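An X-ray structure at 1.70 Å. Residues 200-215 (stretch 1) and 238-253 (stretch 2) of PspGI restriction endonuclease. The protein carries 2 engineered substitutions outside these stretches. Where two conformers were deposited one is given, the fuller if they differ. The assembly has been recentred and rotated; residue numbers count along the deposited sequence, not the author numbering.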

# COMPACT_ATOMS: atom_id res chain seq x y z
N SER C 200 11.51 -8.31 3.32
CA SER C 200 10.35 -7.83 4.05
C SER C 200 10.29 -8.52 5.41
O SER C 200 10.00 -7.89 6.42
CB SER C 200 9.08 -8.01 3.24
OG SER C 200 8.69 -9.34 3.10
N ALA C 201 10.60 -9.81 5.43
CA ALA C 201 10.55 -10.60 6.68
C ALA C 201 11.56 -10.03 7.67
O ALA C 201 11.25 -9.71 8.82
CB ALA C 201 10.80 -12.07 6.39
N ILE C 202 12.79 -9.92 7.20
CA ILE C 202 13.89 -9.47 8.05
C ILE C 202 13.68 -8.04 8.55
O ILE C 202 13.76 -7.76 9.73
CB ILE C 202 15.23 -9.61 7.31
CG1 ILE C 202 15.49 -11.10 7.03
CG2 ILE C 202 16.34 -9.01 8.13
CD1 ILE C 202 16.71 -11.33 6.17
N ALA C 203 13.39 -7.13 7.62
CA ALA C 203 13.14 -5.74 7.98
C ALA C 203 11.97 -5.63 8.98
O ALA C 203 12.05 -4.92 9.94
CB ALA C 203 12.87 -4.91 6.71
N MSE C 204 10.88 -6.35 8.74
CA MSE C 204 9.77 -6.33 9.67
C MSE C 204 10.22 -6.75 11.06
O MSE C 204 10.01 -6.04 12.04
CB MSE C 204 8.66 -7.26 9.20
CG MSE C 204 8.03 -6.78 7.94
SE MSE C 204 6.36 -7.69 7.57
CE MSE C 204 5.21 -6.16 7.91
N LEU C 205 10.88 -7.90 11.12
CA LEU C 205 11.27 -8.45 12.41
C LEU C 205 12.25 -7.54 13.18
O LEU C 205 12.34 -7.60 14.43
CB LEU C 205 11.82 -9.85 12.25
CG LEU C 205 10.80 -10.84 11.77
CD1 LEU C 205 11.52 -12.10 11.42
CD2 LEU C 205 9.75 -11.10 12.88
N ASP C 206 13.01 -6.73 12.45
CA ASP C 206 13.94 -5.80 13.05
C ASP C 206 13.31 -4.48 13.38
O ASP C 206 13.94 -3.62 14.00
CB ASP C 206 15.13 -5.60 12.11
CG ASP C 206 16.13 -6.72 12.21
OD1 ASP C 206 16.18 -7.42 13.26
OD2 ASP C 206 16.90 -6.89 11.25
N ASN C 207 12.04 -4.33 12.98
CA ASN C 207 11.36 -3.04 13.03
C ASN C 207 9.92 -3.11 13.52
O ASN C 207 9.04 -2.44 12.99
CB ASN C 207 11.48 -2.34 11.69
CG ASN C 207 12.88 -1.90 11.42
OD1 ASN C 207 13.33 -0.91 11.96
ND2 ASN C 207 13.60 -2.67 10.62
N GLY C 208 9.72 -3.87 14.59
CA GLY C 208 8.50 -3.80 15.35
C GLY C 208 7.46 -4.86 15.13
O GLY C 208 6.41 -4.85 15.79
N ILE C 209 7.77 -5.80 14.26
CA ILE C 209 6.89 -6.93 14.03
C ILE C 209 7.51 -8.10 14.76
O ILE C 209 8.68 -8.43 14.54
CB ILE C 209 6.69 -7.21 12.54
CG1 ILE C 209 5.85 -6.10 11.91
CG2 ILE C 209 5.96 -8.51 12.35
CD1 ILE C 209 6.57 -4.89 11.62
N ASP C 210 6.74 -8.69 15.65
CA ASP C 210 7.26 -9.79 16.47
C ASP C 210 7.36 -11.11 15.80
O ASP C 210 8.26 -11.87 16.10
CB ASP C 210 6.43 -9.94 17.73
CG ASP C 210 6.48 -8.73 18.54
OD1 ASP C 210 7.57 -8.47 19.12
OD2 ASP C 210 5.51 -7.98 18.52
N ARG C 211 6.41 -11.39 14.91
CA ARG C 211 6.27 -12.67 14.23
C ARG C 211 5.74 -12.42 12.83
O ARG C 211 4.84 -11.59 12.63
CB ARG C 211 5.34 -13.62 14.99
CG ARG C 211 5.75 -13.86 16.43
CD ARG C 211 4.87 -14.85 17.13
NE ARG C 211 5.05 -16.25 16.73
CZ ARG C 211 6.03 -17.05 17.13
NH1 ARG C 211 7.01 -16.61 17.90
NH2 ARG C 211 6.05 -18.31 16.71
N VAL C 212 6.29 -13.15 11.86
CA VAL C 212 5.88 -13.03 10.47
C VAL C 212 5.35 -14.36 10.06
O VAL C 212 6.07 -15.35 10.18
CB VAL C 212 7.06 -12.61 9.62
CG1 VAL C 212 6.77 -12.87 8.14
CG2 VAL C 212 7.36 -11.10 9.89
N TYR C 213 4.13 -14.39 9.55
CA TYR C 213 3.50 -15.61 9.06
C TYR C 213 3.37 -15.58 7.55
O TYR C 213 2.95 -14.58 6.99
CB TYR C 213 2.13 -15.83 9.66
CG TYR C 213 2.26 -16.11 11.14
CD1 TYR C 213 2.31 -17.41 11.61
CD2 TYR C 213 2.38 -15.07 12.05
CE1 TYR C 213 2.46 -17.67 12.94
CE2 TYR C 213 2.53 -15.29 13.38
CZ TYR C 213 2.58 -16.62 13.84
OH TYR C 213 2.73 -16.85 15.18
N VAL C 214 3.73 -16.68 6.92
CA VAL C 214 3.82 -16.73 5.48
C VAL C 214 2.96 -17.90 5.00
O VAL C 214 2.82 -18.90 5.68
CB VAL C 214 5.30 -16.87 5.00
CG1 VAL C 214 6.21 -15.79 5.62
CG2 VAL C 214 5.87 -18.21 5.30
N ILE C 215 2.32 -17.75 3.85
CA ILE C 215 1.52 -18.82 3.31
C ILE C 215 2.41 -20.07 3.30
O ILE C 215 3.58 -20.00 2.98
CB ILE C 215 1.01 -18.47 1.90
CG1 ILE C 215 0.01 -19.51 1.41
CG2 ILE C 215 2.16 -18.18 0.92
CD1 ILE C 215 -0.81 -19.04 0.21
N LYS C 238 17.93 -15.99 14.75
CA LYS C 238 17.15 -14.90 15.32
C LYS C 238 15.88 -14.66 14.51
O LYS C 238 14.80 -14.40 15.06
CB LYS C 238 18.05 -13.65 15.40
CG LYS C 238 17.34 -12.29 15.34
CD LYS C 238 18.31 -11.16 15.69
CE LYS C 238 19.50 -11.09 14.74
NZ LYS C 238 20.31 -9.82 14.81
N TYR C 239 15.99 -14.76 13.19
CA TYR C 239 14.88 -14.48 12.31
C TYR C 239 14.02 -15.69 12.04
O TYR C 239 12.78 -15.60 12.05
CB TYR C 239 15.43 -13.97 10.99
CG TYR C 239 16.14 -12.68 11.18
CD1 TYR C 239 15.43 -11.49 11.36
CD2 TYR C 239 17.52 -12.62 11.22
CE1 TYR C 239 16.06 -10.32 11.57
CE2 TYR C 239 18.18 -11.43 11.40
CZ TYR C 239 17.43 -10.28 11.58
OH TYR C 239 18.10 -9.09 11.74
N ILE C 240 14.68 -16.82 11.80
CA ILE C 240 13.99 -18.05 11.44
C ILE C 240 12.97 -18.43 12.51
O ILE C 240 11.87 -18.89 12.19
CB ILE C 240 14.98 -19.18 11.13
CG1 ILE C 240 15.72 -18.88 9.81
CG2 ILE C 240 14.26 -20.50 10.96
CD1 ILE C 240 16.79 -19.98 9.45
N GLN C 241 13.30 -18.17 13.77
CA GLN C 241 12.40 -18.50 14.87
C GLN C 241 11.11 -17.70 14.87
O GLN C 241 10.11 -18.16 15.40
CB GLN C 241 13.09 -18.33 16.21
CG GLN C 241 14.22 -19.34 16.42
CD GLN C 241 15.25 -18.90 17.47
OE1 GLN C 241 16.26 -19.59 17.68
NE2 GLN C 241 15.02 -17.74 18.11
N LYS C 242 11.17 -16.50 14.30
CA LYS C 242 10.07 -15.56 14.28
C LYS C 242 9.30 -15.62 12.95
O LYS C 242 8.34 -14.88 12.79
CB LYS C 242 10.60 -14.15 14.52
CG LYS C 242 11.16 -13.98 15.95
CD LYS C 242 12.06 -12.73 16.13
CE LYS C 242 12.80 -12.77 17.50
NZ LYS C 242 13.99 -13.71 17.62
N ILE C 243 9.73 -16.45 12.02
CA ILE C 243 9.03 -16.60 10.74
C ILE C 243 8.33 -17.93 10.82
O ILE C 243 8.95 -18.91 11.15
CB ILE C 243 10.02 -16.58 9.54
CG1 ILE C 243 10.69 -15.21 9.46
CG2 ILE C 243 9.33 -16.92 8.26
CD1 ILE C 243 11.97 -15.23 8.55
N ARG C 244 7.05 -17.94 10.50
CA ARG C 244 6.22 -19.10 10.73
C ARG C 244 5.32 -19.34 9.54
O ARG C 244 4.99 -18.43 8.80
CB ARG C 244 5.32 -18.90 11.95
CG ARG C 244 5.98 -18.47 13.24
CD ARG C 244 6.63 -19.61 13.88
NE ARG C 244 5.63 -20.44 14.56
CZ ARG C 244 5.82 -21.72 14.88
NH1 ARG C 244 6.93 -22.33 14.51
NH2 ARG C 244 4.88 -22.38 15.51
N ARG C 245 4.90 -20.58 9.38
CA ARG C 245 3.86 -20.88 8.42
C ARG C 245 2.54 -20.33 8.92
O ARG C 245 2.22 -20.35 10.10
CB ARG C 245 3.75 -22.40 8.26
CG ARG C 245 4.92 -23.05 7.68
CD ARG C 245 4.67 -24.56 7.66
NE ARG C 245 5.67 -25.29 6.88
CZ ARG C 245 6.84 -25.73 7.36
NH1 ARG C 245 7.18 -25.52 8.63
NH2 ARG C 245 7.68 -26.40 6.57
N PHE C 246 1.72 -19.89 7.97
CA PHE C 246 0.35 -19.50 8.26
C PHE C 246 -0.36 -20.51 9.14
O PHE C 246 -1.04 -20.17 10.09
CB PHE C 246 -0.40 -19.33 6.94
CG PHE C 246 -1.86 -19.04 7.12
CD1 PHE C 246 -2.29 -17.75 7.33
CD2 PHE C 246 -2.79 -20.06 7.12
CE1 PHE C 246 -3.64 -17.48 7.47
CE2 PHE C 246 -4.14 -19.79 7.28
CZ PHE C 246 -4.55 -18.50 7.45
N SER C 247 -0.20 -21.78 8.82
CA SER C 247 -0.91 -22.78 9.58
C SER C 247 -0.59 -22.76 11.04
O SER C 247 -1.39 -23.25 11.86
CB SER C 247 -0.61 -24.16 8.99
OG SER C 247 -1.30 -24.28 7.77
N ASP C 248 0.59 -22.26 11.39
CA ASP C 248 1.06 -22.28 12.76
C ASP C 248 0.41 -21.22 13.62
O ASP C 248 0.51 -21.27 14.86
CB ASP C 248 2.55 -21.99 12.83
CG ASP C 248 3.40 -23.07 12.24
OD1 ASP C 248 2.89 -24.12 11.93
OD2 ASP C 248 4.61 -22.81 12.09
N ILE C 249 -0.23 -20.23 13.00
CA ILE C 249 -0.63 -19.08 13.78
C ILE C 249 -1.69 -19.46 14.82
O ILE C 249 -1.77 -18.89 15.87
CB ILE C 249 -1.08 -17.91 12.92
CG1 ILE C 249 -1.13 -16.63 13.75
CG2 ILE C 249 -2.43 -18.22 12.21
CD1 ILE C 249 -1.31 -15.35 12.95
N PHE C 250 -2.51 -20.44 14.51
CA PHE C 250 -3.63 -20.78 15.37
C PHE C 250 -3.19 -21.38 16.68
O PHE C 250 -3.58 -20.90 17.76
CB PHE C 250 -4.60 -21.64 14.58
CG PHE C 250 -5.05 -20.93 13.35
CD1 PHE C 250 -5.93 -19.88 13.45
CD2 PHE C 250 -4.46 -21.17 12.12
CE1 PHE C 250 -6.29 -19.17 12.34
CE2 PHE C 250 -4.80 -20.46 11.01
CZ PHE C 250 -5.72 -19.45 11.12
N ASP C 251 -2.30 -22.35 16.61
CA ASP C 251 -1.73 -22.90 17.83
C ASP C 251 -0.85 -21.87 18.52
O ASP C 251 -0.81 -21.79 19.74
CB ASP C 251 -0.95 -24.17 17.51
CG ASP C 251 -0.42 -24.83 18.75
OD1 ASP C 251 -1.26 -25.09 19.62
OD2 ASP C 251 0.82 -25.00 18.87
N ASP C 252 -0.15 -21.02 17.75
CA ASP C 252 0.68 -19.97 18.35
C ASP C 252 -0.19 -19.04 19.19
O ASP C 252 0.20 -18.60 20.27
CB ASP C 252 1.39 -19.18 17.27
CG ASP C 252 2.55 -19.92 16.63
OD1 ASP C 252 2.87 -21.05 17.04
OD2 ASP C 252 3.17 -19.32 15.71
N ILE C 253 -1.37 -18.72 18.68
CA ILE C 253 -2.28 -17.85 19.42
C ILE C 253 -2.73 -18.58 20.69
O ILE C 253 -2.73 -18.03 21.78
CB ILE C 253 -3.51 -17.49 18.59
CG1 ILE C 253 -3.12 -16.55 17.46
CG2 ILE C 253 -4.56 -16.82 19.47
CD1 ILE C 253 -4.20 -16.51 16.35

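Two stretches of one chain of PspGI restriction endonuclease join as neighbouring parallel β-strands, paired from Val212 with Ile243 to Val214 with Arg245, with a helix of stretch 1 packing against Tyr239 and Ile243, and the later helix of stretch 2 meeting the side chains of Tyr213 and Arg211; together they bury 897 Å². Stretch 2 enters as a helix, and Tyr239 points toward the helix of stretch 1. Ile202 CG2 lies over one face of its ring, 4.1 Å from the ring centroid, a CH-π contact, while Leu205 CD1 sits at the ring edge, 4.0 Å from Tyr239 CD1. The phenol ends in a short hydrogen bond, Tyr239 OH to Asp206 OD2 (2.6 Å), so an otherwise apolar contact closes with a polar one.

A type I turn from Ile240 to Ile243 then leads the chain into its strand. Lys242 lays its aliphatic part on stretch 1, with CB 3.6 Å from Leu205 CD2, and its NZ turns back to Lys238 O (2.8 Å). Its carbonyl starts the ladder: Val212 N donates to Lys242 O at 2.8 Å, nearly straight at 171°. Ile243, paired with Val212, shares a face of the sheet with it and packs against the helix of stretch 1: CD1 is 4.0 Å from Ala201 CB, and CG1 is 3.8 Å from Leu205 CD1.

Arg244 pairs with Tyr213, and both side chains leave by the other face. As is usual in parallel pairing, the backbone of Arg244 bonds to the residues flanking its partner: Arg244 N to Val212 O (2.8 Å) and Val214 N to Arg244 O (2.9 Å). Arg245 bridges with Val214, but their side chains diverge; the last rung is Phe246 N to Val214 O, 2.7 Å. Short CA-H...O contacts supplement the ladder, among them Tyr213 CA to Arg244 O at 3.2 Å.

Beyond the strand, Ile249 covers one face of the Tyr213 ring, its CG1 3.8 Å from the centroid in a CH-π contact. The hydroxyl of that tyrosine reaches Asp252, which gathers the polar groups on this side. Asp252 OD2 accepts from Tyr213 OH (2.6 Å), from Arg211 NH2 (3.2 Å, a salt bridge across the stretches) and from Arg244 NE (2.9 Å), while Asp252 OD1 takes Arg244 NH2, also at 2.9 Å. Arg211 NE donates to Tyr213 OH (2.9 Å), linking the cluster within stretch 1 as well. The two arginines come close, Arg211 NH2 lying 3.1 Å from Arg244 NE; both are donors, so no bond joins them, and the shared carboxylate offsets their like charges.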